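Local structure of sugar ABC transporter (Agrobacterium radiobacter, 4RXT) at residues A[80-94]-A[98-110]. The protein probably serves an ABC transporter as its sugar-binding protein, holding alpha-L-arabinopyranose in the cleft between its two domains. Numbering follows the deposited sequence. Where two conformers were deposited one is given.
With ARA (alpha-L-arabinopyranose), chain B.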
loop_
_atom_site.group_PDB
_atom_site.type_symbol
_atom_site.label_atom_id
_atom_site.label_comp_id
_atom_site.label_asym_id
_atom_site.label_seq_id
_atom_site.Cartn_x
_atom_site.Cartn_y
_atom_site.Cartn_z
ATOM N N VAL A 80 4.526 4.502 -18.985
ATOM C CA VAL A 80 3.387 3.652 -19.278
ATOM C C VAL A 80 2.786 3.965 -20.648
ATOM O O VAL A 80 2.446 3.031 -21.382
ATOM C CB VAL A 80 2.344 3.673 -18.157
ATOM C CG1 VAL A 80 1.059 2.994 -18.591
ATOM C CG2 VAL A 80 2.931 3.003 -16.911
ATOM N N ASP A 81 2.685 5.252 -21.003
ATOM C CA ASP A 81 2.162 5.630 -22.329
ATOM C C ASP A 81 3.027 4.960 -23.413
ATOM O O ASP A 81 2.514 4.424 -24.404
ATOM C CB ASP A 81 2.192 7.155 -22.544
ATOM C CG ASP A 81 1.080 7.916 -21.806
ATOM O OD1 ASP A 81 0.051 7.320 -21.413
ATOM O OD2 ASP A 81 1.271 9.148 -21.628
ATOM N N GLU A 82 4.348 5.019 -23.224
ATOM C CA GLU A 82 5.280 4.465 -24.199
ATOM C C GLU A 82 5.142 2.958 -24.316
ATOM O O GLU A 82 5.088 2.410 -25.432
ATOM C CB GLU A 82 6.725 4.877 -23.896
ATOM C CG GLU A 82 6.989 6.370 -24.069
ATOM C CD GLU A 82 6.699 6.841 -25.474
ATOM O OE1 GLU A 82 7.121 6.141 -26.417
ATOM O OE2 GLU A 82 6.042 7.887 -25.640
ATOM N N ALA A 83 5.148 2.282 -23.158
ATOM C CA ALA A 83 4.967 0.837 -23.120
ATOM C C ALA A 83 3.688 0.379 -23.820
ATOM O O ALA A 83 3.689 -0.608 -24.564
ATOM C CB ALA A 83 4.970 0.343 -21.684
ATOM N N ALA A 84 2.621 1.133 -23.598
ATOM C CA ALA A 84 1.299 0.797 -24.100
ATOM C C ALA A 84 1.209 0.817 -25.619
ATOM O O ALA A 84 0.276 0.230 -26.177
ATOM C CB ALA A 84 0.239 1.720 -23.493
ATOM N N LYS A 85 2.137 1.528 -26.270
ATOM C CA LYS A 85 2.201 1.565 -27.751
ATOM C C LYS A 85 2.510 0.219 -28.380
ATOM O O LYS A 85 2.218 -0.009 -29.541
ATOM C CB LYS A 85 3.201 2.599 -28.246
ATOM C CG LYS A 85 2.746 4.001 -27.909
ATOM C CD LYS A 85 3.761 5.065 -28.230
ATOM C CE LYS A 85 3.248 6.425 -27.767
ATOM N NZ LYS A 85 3.964 7.565 -28.441
ATOM N N SER A 86 3.109 -0.668 -27.606
ATOM C CA SER A 86 3.384 -2.024 -28.092
ATOM C C SER A 86 2.914 -3.221 -27.238
ATOM O O SER A 86 2.849 -4.338 -27.736
ATOM C CB SER A 86 4.887 -2.149 -28.342
ATOM O OG SER A 86 5.613 -2.210 -27.132
ATOM N N VAL A 87 2.611 -2.996 -25.960
ATOM C CA VAL A 87 2.210 -4.048 -25.018
ATOM C C VAL A 87 1.024 -3.563 -24.160
ATOM O O VAL A 87 1.077 -2.457 -23.634
ATOM C CB VAL A 87 3.395 -4.390 -24.064
ATOM C CG1 VAL A 87 3.033 -5.498 -23.085
ATOM C CG2 VAL A 87 4.634 -4.811 -24.851
ATOM N N PRO A 88 -0.047 -4.363 -24.014
ATOM C CA PRO A 88 -1.085 -3.938 -23.059
ATOM C C PRO A 88 -0.603 -3.976 -21.617
ATOM O O PRO A 88 0.039 -4.961 -21.190
ATOM C CB PRO A 88 -2.226 -4.938 -23.242
ATOM C CG PRO A 88 -1.662 -6.040 -24.009
ATOM C CD PRO A 88 -0.367 -5.644 -24.647
ATOM N N ILE A 89 -0.992 -2.934 -20.886
ATOM C CA ILE A 89 -0.512 -2.695 -19.521
ATOM C C ILE A 89 -1.696 -2.730 -18.591
ATOM O O ILE A 89 -2.688 -2.057 -18.796
ATOM C CB ILE A 89 0.219 -1.337 -19.374
ATOM C CG1 ILE A 89 1.229 -1.116 -20.524
ATOM C CG2 ILE A 89 0.849 -1.186 -17.981
ATOM C CD1 ILE A 89 2.359 -2.118 -20.570
ATOM N N ILE A 90 -1.586 -3.583 -17.575
ATOM C CA ILE A 90 -2.574 -3.703 -16.523
ATOM C C ILE A 90 -1.927 -3.120 -15.263
ATOM O O ILE A 90 -0.810 -3.519 -14.868
ATOM C CB ILE A 90 -2.998 -5.183 -16.326
ATOM C CG1 ILE A 90 -3.961 -5.650 -17.451
ATOM C CG2 ILE A 90 -3.618 -5.390 -14.954
ATOM C CD1 ILE A 90 -3.376 -5.609 -18.864
ATOM N N GLY A 91 -2.614 -2.171 -14.630
ATOM C CA GLY A 91 -2.104 -1.551 -13.398
ATOM C C GLY A 91 -2.664 -2.159 -12.133
ATOM O O GLY A 91 -3.803 -2.645 -12.097
ATOM N N ILE A 92 -1.826 -2.142 -11.094
ATOM C CA ILE A 92 -2.273 -2.524 -9.752
ATOM C C ILE A 92 -1.782 -1.512 -8.704
ATOM O O ILE A 92 -0.763 -0.818 -8.892
ATOM C CB ILE A 92 -1.875 -3.970 -9.364
ATOM C CG1 ILE A 92 -0.364 -4.153 -9.337
ATOM C CG2 ILE A 92 -2.535 -4.972 -10.303
ATOM C CD1 ILE A 92 0.070 -5.436 -8.631
ATOM N N ASP A 93 -2.538 -1.436 -7.607
ATOM C CA ASP A 93 -2.088 -0.833 -6.330
ATOM C C ASP A 93 -2.014 0.692 -6.235
ATOM O O ASP A 93 -2.389 1.232 -5.204
ATOM C CB ASP A 93 -0.786 -1.498 -5.836
ATOM C CG ASP A 93 -0.320 -0.938 -4.495
ATOM O OD1 ASP A 93 -0.833 -1.419 -3.458
ATOM O OD2 ASP A 93 0.515 -0.003 -4.503
ATOM N N SER A 94 -1.481 1.360 -7.262
ATOM C CA SER A 94 -1.015 2.728 -7.106
ATOM C C SER A 94 -1.028 3.359 -8.487
ATOM O O SER A 94 -0.516 2.794 -9.424
ATOM C CB SER A 94 0.415 2.727 -6.516
ATOM O OG SER A 94 0.866 4.011 -6.129
ATOM N N SER A 98 -1.315 8.286 -16.575
ATOM C CA SER A 98 -1.538 7.677 -17.871
ATOM C C SER A 98 -2.947 7.112 -17.904
ATOM O O SER A 98 -3.414 6.510 -16.958
ATOM C CB SER A 98 -0.546 6.553 -18.152
ATOM O OG SER A 98 -0.869 5.895 -19.384
ATOM N N LYS A 99 -3.595 7.295 -19.046
ATOM C CA LYS A 99 -4.922 6.705 -19.308
ATOM C C LYS A 99 -4.786 5.439 -20.174
ATOM O O LYS A 99 -5.776 4.895 -20.678
ATOM C CB LYS A 99 -5.881 7.723 -19.997
ATOM C CG LYS A 99 -6.236 8.933 -19.159
ATOM C CD LYS A 99 -7.059 8.548 -17.934
ATOM C CE LYS A 99 -7.043 9.643 -16.867
ATOM N NZ LYS A 99 -7.107 9.062 -15.495
ATOM N N ALA A 100 -3.563 4.944 -20.302
ATOM C CA ALA A 100 -3.294 3.880 -21.271
ATOM C C ALA A 100 -3.552 2.498 -20.735
ATOM O O ALA A 100 -3.581 1.540 -21.514
ATOM C CB ALA A 100 -1.873 3.958 -21.781
ATOM N N PHE A 101 -3.768 2.401 -19.424
ATOM C CA PHE A 101 -4.004 1.100 -18.793
ATOM C C PHE A 101 -5.283 0.429 -19.322
ATOM O O PHE A 101 -6.271 1.078 -19.540
ATOM C CB PHE A 101 -4.163 1.242 -17.281
ATOM C CG PHE A 101 -2.928 1.710 -16.549
ATOM C CD1 PHE A 101 -1.882 0.854 -16.275
ATOM C CD2 PHE A 101 -2.817 3.059 -16.148
ATOM C CE1 PHE A 101 -0.796 1.282 -15.550
ATOM C CE2 PHE A 101 -1.714 3.491 -15.448
ATOM C CZ PHE A 101 -0.693 2.605 -15.177
ATOM N N LYS A 102 -5.234 -0.872 -19.530
ATOM C CA LYS A 102 -6.394 -1.659 -19.966
ATOM C C LYS A 102 -7.313 -2.042 -18.828
ATOM O O LYS A 102 -8.503 -2.313 -19.012
ATOM C CB LYS A 102 -5.953 -2.927 -20.714
ATOM C CG LYS A 102 -5.154 -2.651 -21.977
ATOM C CD LYS A 102 -5.920 -1.730 -22.908
ATOM C CE LYS A 102 -5.285 -1.657 -24.290
ATOM N NZ LYS A 102 -5.930 -0.632 -25.159
ATOM N N SER A 103 -6.728 -2.123 -17.649
ATOM C CA SER A 103 -7.488 -2.380 -16.423
ATOM C C SER A 103 -6.644 -1.945 -15.262
ATOM O O SER A 103 -5.418 -1.790 -15.399
ATOM C CB SER A 103 -7.868 -3.863 -16.282
ATOM O OG SER A 103 -8.749 -4.109 -15.195
ATOM N N PHE A 104 -7.298 -1.753 -14.128
ATOM C CA PHE A 104 -6.626 -1.325 -12.915
ATOM C C PHE A 104 -7.277 -1.984 -11.699
ATOM O O PHE A 104 -8.487 -1.854 -11.496
ATOM C CB PHE A 104 -6.636 0.209 -12.761
ATOM C CG PHE A 104 -5.390 0.735 -12.119
ATOM C CD1 PHE A 104 -5.200 0.610 -10.748
ATOM C CD2 PHE A 104 -4.342 1.261 -12.903
ATOM C CE1 PHE A 104 -4.038 1.061 -10.170
ATOM C CE2 PHE A 104 -3.160 1.676 -12.315
ATOM C CZ PHE A 104 -3.018 1.586 -10.945
ATOM N N LEU A 105 -6.464 -2.665 -10.894
ATOM C CA LEU A 105 -6.956 -3.381 -9.702
ATOM C C LEU A 105 -6.272 -2.765 -8.485
ATOM O O LEU A 105 -5.031 -2.706 -8.406
ATOM C CB LEU A 105 -6.630 -4.867 -9.782
ATOM C CG LEU A 105 -7.228 -5.683 -10.924
ATOM C CD1 LEU A 105 -6.330 -5.649 -12.155
ATOM C CD2 LEU A 105 -7.459 -7.111 -10.451
ATOM N N THR A 106 -7.068 -2.256 -7.566
ATOM C CA THR A 106 -6.536 -1.433 -6.475
ATOM C C THR A 106 -7.496 -1.284 -5.305
ATOM O O THR A 106 -8.712 -1.360 -5.477
ATOM C CB THR A 106 -6.133 -0.025 -7.003
ATOM O OG1 THR A 106 -5.507 0.737 -5.965
ATOM C CG2 THR A 106 -7.334 0.747 -7.539
ATOM N N THR A 107 -6.928 -1.058 -4.121
ATOM C CA THR A 107 -7.693 -0.473 -3.040
ATOM C C THR A 107 -8.214 0.920 -3.485
ATOM O O THR A 107 -7.559 1.628 -4.256
ATOM C CB THR A 107 -6.780 -0.315 -1.807
ATOM O OG1 THR A 107 -6.199 -1.598 -1.525
ATOM C CG2 THR A 107 -7.522 0.247 -0.562
ATOM N N ASP A 108 -9.372 1.318 -2.963
ATOM C CA ASP A 108 -9.820 2.708 -3.009
ATOM C C ASP A 108 -9.007 3.419 -1.912
ATOM O O ASP A 108 -9.334 3.407 -0.743
ATOM C CB ASP A 108 -11.330 2.790 -2.768
ATOM C CG ASP A 108 -11.872 4.224 -2.761
ATOM O OD1 ASP A 108 -11.088 5.245 -2.610
ATOM O OD2 ASP A 108 -13.121 4.317 -2.858
ATOM N N ASN A 109 -7.909 4.012 -2.336
ATOM C CA ASN A 109 -6.947 4.557 -1.383
ATOM C C ASN A 109 -7.401 5.804 -0.645
ATOM O O ASN A 109 -7.044 6.009 0.498
ATOM C CB ASN A 109 -5.580 4.746 -2.009
ATOM C CG ASN A 109 -4.894 3.413 -2.216
ATOM O OD1 ASN A 109 -4.604 2.711 -1.237
ATOM N ND2 ASN A 109 -4.673 3.032 -3.475
ATOM N N THR A 110 -8.260 6.590 -1.264
ATOM C CA THR A 110 -8.810 7.739 -0.574
ATOM C C THR A 110 -9.721 7.262 0.569
ATOM O O THR A 110 -9.629 7.756 1.732
ATOM C CB THR A 110 -9.547 8.657 -1.537
ATOM O OG1 THR A 110 -8.652 9.012 -2.608
ATOM C CG2 THR A 110 -9.964 9.891 -0.800
HETATM C C1 ARA B . 1.439 -0.784 0.461
HETATM C C2 ARA B . 0.979 0.192 -0.639
HETATM C C3 ARA B . 2.059 0.298 -1.702
HETATM C C4 ARA B . 3.431 0.625 -1.086
HETATM C C5 ARA B . 3.435 0.416 0.370
HETATM O O1 ARA B . 0.581 -0.209 1.438
HETATM O O2 ARA B . -0.230 -0.276 -1.265
HETATM O O3 ARA B . 1.622 1.243 -2.693
HETATM O O4 ARA B . 3.748 2.018 -1.137
HETATM O O5 ARA B . 2.815 -0.801 0.819
HETATM O O HOH W 1 -2.332 8.717 -21.149
HETATM O O HOH W 2 -2.249 -0.794 -22.290
HETATM O O HOH W 3 -3.981 -0.226 -3.313
#
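Gly91 lies under the ring of Phe104, with its N and CA near CD1 and CE1 of Phe101, and these three residues form the middle of the contact. The Gly91 CA sits over the Phe104 face, 3.9 Å from the ring centroid, in a CH-pi contact. Phe101 stands beside it, its CD1 3.5 Å from Gly91 N. One face of Phe101 receives the edge of Phe104 at CE2, and the opposite face takes Val80 CG1 in a second CH-pi contact. Val80 gets there because CG1 is anti to the backbone N (chi1 169°), which carries the methyl out from helix 77-84. At the far rim of Phe104, Ser94 O meets CZ near the ring plane at 3.2 Å; this buried carbonyl has no polar partner.

Beneath the rings the two strands run parallel, stitched by Gly91 N to Ser103 O, Leu105 N to Gly91 O and Asp93 N to Leu105 O. Toward the helix, Ser98 OG donates to Asp81 OD1 at 2.6 Å from above the carboxylate plane, and accepts from Ala100 N in an ST turn. At the other end Asp93 leaves the strand and grips the sugar with both carboxylate oxygens, OD1 taking ARA O2 and OD2 taking ARA O3 in a very short bond; Tyr18 OH also bonds OD1.

Strand 89-92 lies between strands 66-68 and 103-106 in the parallel sheet of one domain of this periplasmic-binding-protein fold. Helix 249-264 packs on the side bearing Ser103 and Leu105, while Asn109, opening helix 109-128, reaches Arg150 of helix 145-161.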